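Local structure of dipeptide transport protein DPPA (Bacillus subtilis, 1HI9) at residues S13-D17 against D18-D22; N27-R30 against G31-I34; E196-A199 against F200-N204. The protein is a zinc-dependent aminopeptidase that removes N-terminal residues from peptides containing D-amino acids, working as a decamer with its active sites in a central chamber. One frame throughout, in Å; residues are numbered along the deposited sequence.

Interaction 1: S13-D17 against D18-D22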
# COMPACT_ATOMS: atom_id res chain seq x y z
N SER A 13 -10.16 -33.33 -3.40
CA SER A 13 -11.59 -33.23 -3.62
C SER A 13 -12.18 -31.91 -3.17
O SER A 13 -11.70 -31.30 -2.22
CB SER A 13 -12.30 -34.39 -2.93
OG SER A 13 -11.97 -34.41 -1.56
N GLY A 14 -13.22 -31.47 -3.87
CA GLY A 14 -13.89 -30.23 -3.53
C GLY A 14 -13.21 -28.95 -4.00
O GLY A 14 -13.86 -27.90 -4.08
N LEU A 15 -11.93 -29.01 -4.33
CA LEU A 15 -11.20 -27.81 -4.76
C LEU A 15 -11.37 -27.53 -6.27
O LEU A 15 -10.91 -28.29 -7.11
CB LEU A 15 -9.72 -27.95 -4.40
CG LEU A 15 -9.42 -28.55 -3.02
CD1 LEU A 15 -7.93 -28.40 -2.70
CD2 LEU A 15 -10.27 -27.86 -1.95
N PRO A 16 -12.04 -26.42 -6.62
CA PRO A 16 -12.26 -26.05 -8.02
C PRO A 16 -11.22 -25.16 -8.67
O PRO A 16 -10.98 -25.27 -9.88
CB PRO A 16 -13.61 -25.36 -7.96
CG PRO A 16 -13.51 -24.61 -6.67
CD PRO A 16 -12.90 -25.64 -5.72
N ASP A 17 -10.62 -24.27 -7.90
CA ASP A 17 -9.64 -23.33 -8.46
C ASP A 17 -8.46 -23.03 -7.54
O ASP A 17 -8.38 -23.56 -6.44
CB ASP A 17 -10.36 -22.03 -8.85
CG ASP A 17 -11.13 -21.43 -7.69
OD1 ASP A 17 -12.37 -21.29 -7.81
OD2 ASP A 17 -10.50 -21.08 -6.67
N ASP A 18 -7.57 -22.16 -7.99
CA ASP A 18 -6.38 -21.86 -7.21
C ASP A 18 -6.58 -21.05 -5.94
O ASP A 18 -5.64 -20.91 -5.16
CB ASP A 18 -5.32 -21.21 -8.10
CG ASP A 18 -5.64 -19.77 -8.45
OD1 ASP A 18 -6.79 -19.35 -8.30
OD2 ASP A 18 -4.72 -19.05 -8.90
N THR A 19 -7.77 -20.52 -5.70
CA THR A 19 -8.00 -19.78 -4.48
C THR A 19 -7.91 -20.76 -3.31
O THR A 19 -7.77 -20.35 -2.16
CB THR A 19 -9.39 -19.09 -4.44
OG1 THR A 19 -10.41 -20.09 -4.36
CG2 THR A 19 -9.60 -18.25 -5.70
N PHE A 20 -8.01 -22.06 -3.60
CA PHE A 20 -7.92 -23.09 -2.58
C PHE A 20 -6.51 -23.71 -2.47
O PHE A 20 -6.23 -24.42 -1.51
CB PHE A 20 -8.90 -24.24 -2.87
CG PHE A 20 -10.35 -23.88 -2.69
CD1 PHE A 20 -11.02 -23.14 -3.65
CD2 PHE A 20 -11.05 -24.31 -1.56
CE1 PHE A 20 -12.36 -22.81 -3.50
CE2 PHE A 20 -12.40 -23.98 -1.40
CZ PHE A 20 -13.05 -23.24 -2.37
N VAL A 21 -5.62 -23.45 -3.43
CA VAL A 21 -4.28 -24.05 -3.37
C VAL A 21 -3.13 -23.05 -3.31
O VAL A 21 -1.99 -23.43 -3.09
CB VAL A 21 -4.03 -24.97 -4.59
CG1 VAL A 21 -5.22 -25.89 -4.79
CG2 VAL A 21 -3.79 -24.14 -5.84
N ASP A 22 -3.43 -21.78 -3.51
CA ASP A 22 -2.40 -20.75 -3.47
C ASP A 22 -2.34 -20.21 -2.04
O ASP A 22 -3.29 -19.59 -1.59
CB ASP A 22 -2.77 -19.63 -4.45
CG ASP A 22 -1.66 -18.63 -4.66
OD1 ASP A 22 -1.08 -18.16 -3.66
OD2 ASP A 22 -1.39 -18.31 -5.84
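Asp17 OD2 is gripped twice by Thr19: its backbone N closes an Asx turn on that oxygen, and its hydroxyl adds a second bond. The amide arrives on the lone pair of OD2 that points away from the other oxygen, with Thr19 N 3.0 Å from Asp17 OD2. The hydroxyl meets that oxygen almost along its C-O direction, a short bond of 2.5 Å from Thr19 OG1 to Asp17 OD2. With CG of Asp17 lying between its backbone N and carbonyl carbon (chi1 55°), the carboxylate is folded over the turn that follows. The backbone adds a beta-turn over the same residues: Phe20 N donates to Asp17 O at 3.2 Å, fairly straight (163°), although the donor sits well above the carbonyl plane. The other carboxylate oxygen, OD1, is bonded to Asn64 of a neighbouring subunit, which ties this loop to the decamer interface. With an alanine for Asp17, Thr19 N and OG1 would probably lose their shared acceptor and Asn64 of that subunit its mate, leaving the backbone bond to hold the turn.

The Phe20 ring is wedged against the preceding loop. Pro16 CD makes a CH-pi contact over one face, 4.0 Å from the ring centroid, while Asp17 OD2 lies in plane at the edge. The next residue, Val21, approaches the zinc site, its backbone O bonded to the zinc ligand His60. Leu15 reaches both Phe20 and Val21, one methyl to each: CD1 lies 4.2 Å from Val21 CG1, and CD2 comes within 3.7 Å of Phe20 CD2.

Interaction 2: N27-R30 against G31-I34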
# COMPACT_ATOMS: atom_id res chain seq x y z
N ASN A 27 -9.14 -18.85 -0.05
CA ASN A 27 -9.62 -20.16 0.37
C ASN A 27 -8.57 -21.19 0.69
O ASN A 27 -8.87 -22.37 0.87
CB ASN A 27 -10.60 -20.70 -0.67
CG ASN A 27 -11.85 -19.86 -0.77
OD1 ASN A 27 -12.48 -19.57 0.25
ND2 ASN A 27 -12.22 -19.47 -1.99
N TYR A 28 -7.32 -20.73 0.78
CA TYR A 28 -6.20 -21.63 1.06
C TYR A 28 -6.33 -22.40 2.38
O TYR A 28 -6.12 -23.62 2.41
CB TYR A 28 -4.88 -20.86 1.05
CG TYR A 28 -3.69 -21.73 1.39
CD1 TYR A 28 -3.28 -22.76 0.54
CD2 TYR A 28 -3.00 -21.55 2.59
CE1 TYR A 28 -2.20 -23.58 0.88
CE2 TYR A 28 -1.94 -22.37 2.94
CZ TYR A 28 -1.54 -23.38 2.08
OH TYR A 28 -0.49 -24.19 2.43
N GLU A 29 -6.64 -21.70 3.47
CA GLU A 29 -6.75 -22.34 4.78
C GLU A 29 -7.79 -23.47 4.79
O GLU A 29 -7.57 -24.50 5.43
CB GLU A 29 -7.06 -21.31 5.87
CG GLU A 29 -5.88 -20.43 6.23
CD GLU A 29 -6.12 -19.60 7.49
OE1 GLU A 29 -6.41 -20.20 8.56
OE2 GLU A 29 -6.01 -18.36 7.41
N ARG A 30 -8.89 -23.29 4.08
CA ARG A 30 -9.90 -24.34 4.00
C ARG A 30 -9.34 -25.47 3.16
O ARG A 30 -9.55 -26.64 3.45
CB ARG A 30 -11.18 -23.82 3.33
CG ARG A 30 -11.98 -22.83 4.16
CD ARG A 30 -12.99 -22.12 3.28
NE ARG A 30 -13.89 -23.05 2.62
CZ ARG A 30 -14.53 -22.80 1.48
NH1 ARG A 30 -14.36 -21.63 0.86
NH2 ARG A 30 -15.34 -23.71 0.95
N GLY A 31 -8.61 -25.10 2.11
CA GLY A 31 -8.01 -26.08 1.23
C GLY A 31 -7.06 -27.04 1.92
O GLY A 31 -7.17 -28.25 1.74
N ARG A 32 -6.13 -26.52 2.71
CA ARG A 32 -5.17 -27.39 3.38
C ARG A 32 -5.83 -28.24 4.46
O ARG A 32 -5.31 -29.29 4.83
CB ARG A 32 -4.01 -26.58 3.96
CG ARG A 32 -4.35 -25.66 5.10
CD ARG A 32 -3.12 -24.88 5.52
NE ARG A 32 -3.41 -24.02 6.66
CZ ARG A 32 -2.57 -23.11 7.15
NH1 ARG A 32 -1.37 -22.93 6.60
NH2 ARG A 32 -2.95 -22.37 8.19
N LEU A 33 -6.98 -27.78 4.94
CA LEU A 33 -7.70 -28.53 5.95
C LEU A 33 -8.28 -29.75 5.25
O LEU A 33 -8.12 -30.89 5.70
CB LEU A 33 -8.82 -27.68 6.54
CG LEU A 33 -9.20 -27.97 8.01
CD1 LEU A 33 -10.44 -27.17 8.36
CD2 LEU A 33 -9.45 -29.45 8.22
N ILE A 34 -8.96 -29.51 4.13
CA ILE A 34 -9.55 -30.60 3.36
C ILE A 34 -8.46 -31.56 2.88
O ILE A 34 -8.63 -32.78 2.92
CB ILE A 34 -10.33 -30.02 2.16
CG1 ILE A 34 -11.47 -29.15 2.69
CG2 ILE A 34 -10.86 -31.15 1.27
CD1 ILE A 34 -12.12 -28.27 1.64
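The side chains of Tyr28 and Arg32 meet because of two different first torsions on the opening turns of helix 28-48: chi1 of 178° swings the tyrosine ring directly opposite its own N, whereas 67° in Arg32 puts CG between N and the carbonyl carbon. From there Arg32 runs straight out as far as NE and crosses the tyrosine at about a right angle. Tyr28 CE2 receives it, 3.8 Å from Arg32 CD and 3.7 Å from Arg32 NH1, with ring and guanidinium planes 62° apart, an oblique approach rather than a stack. Glu29 runs alongside the same arginine, pointing the same way. Its OE1 stays 4.1 Å from Arg32 NH2, too far for a salt bridge, so any attraction is probably weak.

The polar ends of Tyr28 and Arg32 are bonded outside the two segments. Tyr28 OH bonds to Asn65, and Arg32 NH1 donates to Asn27 of a neighbouring subunit. The same pairing recurs on the other flank, where Asn27 OD1 accepts from Arg32 of a different subunit and also takes a weak bond from Arg30 NH1 of its own chain; Asn27 ND2 bonds to Thr19 OG1, again within the chain. Arg30 NH2, in turn, forms a salt bridge with Glu69 of that different subunit. The start of this helix is therefore part of the decamer interface.

The backbone begins in regular alpha-helical fashion. Asn27, at the N-cap position, offers its O to Gly31 N at 3.0 Å, and Arg32 N reaches Tyr28 O at 2.9 Å. Leu33 N has only weak bonds, to Glu29 O and Arg30 O. Regularity returns one residue later: Ile34 N lies 3.0 Å from Arg30 O, in a nearly straight bond.

Interaction 3: E196-A199 against F200-N204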
# COMPACT_ATOMS: atom_id res chain seq x y z
N GLU A 196 -12.35 -47.19 0.23
CA GLU A 196 -12.54 -48.42 -0.54
C GLU A 196 -11.40 -48.62 -1.53
O GLU A 196 -10.79 -49.68 -1.58
CB GLU A 196 -13.87 -48.37 -1.30
CG GLU A 196 -15.07 -47.97 -0.46
CD GLU A 196 -16.35 -47.82 -1.28
OE1 GLU A 196 -16.27 -47.25 -2.40
OE2 GLU A 196 -17.42 -48.27 -0.81
N LYS A 197 -11.12 -47.58 -2.32
CA LYS A 197 -10.06 -47.66 -3.31
C LYS A 197 -8.70 -47.97 -2.71
O LYS A 197 -7.92 -48.72 -3.28
CB LYS A 197 -10.01 -46.35 -4.09
CG LYS A 197 -11.21 -46.13 -4.99
CD LYS A 197 -11.18 -47.03 -6.21
CE LYS A 197 -12.33 -46.70 -7.15
NZ LYS A 197 -12.23 -47.45 -8.44
N THR A 198 -8.40 -47.38 -1.55
CA THR A 198 -7.11 -47.63 -0.92
C THR A 198 -7.04 -49.09 -0.48
O THR A 198 -6.01 -49.75 -0.63
CB THR A 198 -6.90 -46.72 0.30
OG1 THR A 198 -6.92 -45.35 -0.11
CG2 THR A 198 -5.57 -47.02 0.96
N ALA A 199 -8.15 -49.60 0.06
CA ALA A 199 -8.20 -50.99 0.49
C ALA A 199 -7.98 -51.93 -0.69
O ALA A 199 -7.14 -52.84 -0.63
CB ALA A 199 -9.54 -51.29 1.16
N PHE A 200 -8.72 -51.71 -1.77
CA PHE A 200 -8.58 -52.56 -2.94
C PHE A 200 -7.18 -52.50 -3.53
O PHE A 200 -6.62 -53.52 -3.92
CB PHE A 200 -9.58 -52.14 -4.02
CG PHE A 200 -9.56 -53.03 -5.24
CD1 PHE A 200 -10.26 -54.24 -5.24
CD2 PHE A 200 -8.79 -52.69 -6.35
CE1 PHE A 200 -10.20 -55.09 -6.34
CE2 PHE A 200 -8.72 -53.54 -7.46
CZ PHE A 200 -9.43 -54.74 -7.45
N ALA A 201 -6.62 -51.30 -3.58
CA ALA A 201 -5.28 -51.11 -4.13
C ALA A 201 -4.23 -51.91 -3.38
O ALA A 201 -3.35 -52.51 -4.00
CB ALA A 201 -4.92 -49.63 -4.12
N LEU A 202 -4.31 -51.91 -2.06
CA LEU A 202 -3.34 -52.63 -1.24
C LEU A 202 -3.45 -54.15 -1.36
O LEU A 202 -2.45 -54.86 -1.30
CB LEU A 202 -3.47 -52.21 0.22
CG LEU A 202 -2.84 -50.85 0.57
CD1 LEU A 202 -3.27 -50.41 1.94
CD2 LEU A 202 -1.34 -50.95 0.48
N GLN A 203 -4.67 -54.66 -1.55
CA GLN A 203 -4.85 -56.10 -1.67
C GLN A 203 -4.67 -56.59 -3.10
O GLN A 203 -4.44 -57.78 -3.32
CB GLN A 203 -6.24 -56.50 -1.16
CG GLN A 203 -7.36 -55.87 -1.94
CD GLN A 203 -8.72 -56.43 -1.54
OE1 GLN A 203 -9.01 -57.60 -1.78
NE2 GLN A 203 -9.56 -55.58 -0.94
N ASN A 204 -4.77 -55.68 -4.06
CA ASN A 204 -4.63 -56.05 -5.46
C ASN A 204 -3.24 -55.65 -5.96
O ASN A 204 -2.96 -55.69 -7.16
CB ASN A 204 -5.72 -55.34 -6.28
CG ASN A 204 -5.91 -55.96 -7.65
OD1 ASN A 204 -5.68 -55.31 -8.68
ND2 ASN A 204 -6.36 -57.21 -7.68
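The last turns of helix 187-203 carry this contact, and an unbroken run of backbone bonds from each residue to the fourth one back holds it together. Phe200 N gives the straightest of them, 2.9 Å to Glu196 O at 171°. Ala201 N to Lys197 O, also 2.9 Å, and Leu202 N to Thr198 O, 3.1 Å, follow, and Gln203 N closes the series on Ala199 O.

Side chains meet mostly carbonyls here. Ala201 CB rests 3.2 Å from Lys197 O, and Gln203 folds its CG to 3.3 Å from Ala199 O because chi1 of 61° sets that atom between its N and carbonyl carbon. Thr198 CG2 and Leu202 CD1 lie 4.2 Å apart, one turn from each other, while the Thr198 hydroxyl bonds back to Leu194 O. Just past the helix end, Asn204 CB lies over one face of the Phe200 ring, near its rim, 3.7 Å above the plane.

Thr198, Ala201 and Leu202 turn their side chains onto strands 148-152 and 169-176, and Thr198 and Ala199 also touch helix 28-48: the helix-on-sheet layering of an alpha/beta fold.

In the fold
The three interactions follow one another along the chain. Interaction 1 lies in the loop between strand 2-7 and helix 28-48, and interaction 2 on the first turns of that helix. Their centres are only 8 Å apart, and they touch through Thr19 OG1 and Asn27 ND2, 3.0 Å apart and probably hydrogen-bonded. Both also meet the same neighbouring subunit, so this corner joins the surroundings of the zinc site to the decamer interface. Interaction 3, near the end of helix 187-203, is about 27 Å from either by centres and touches no other subunit. Helix 28-48 still connects the regions: it begins at interaction 2 and, farther along, packs beside helix 187-203.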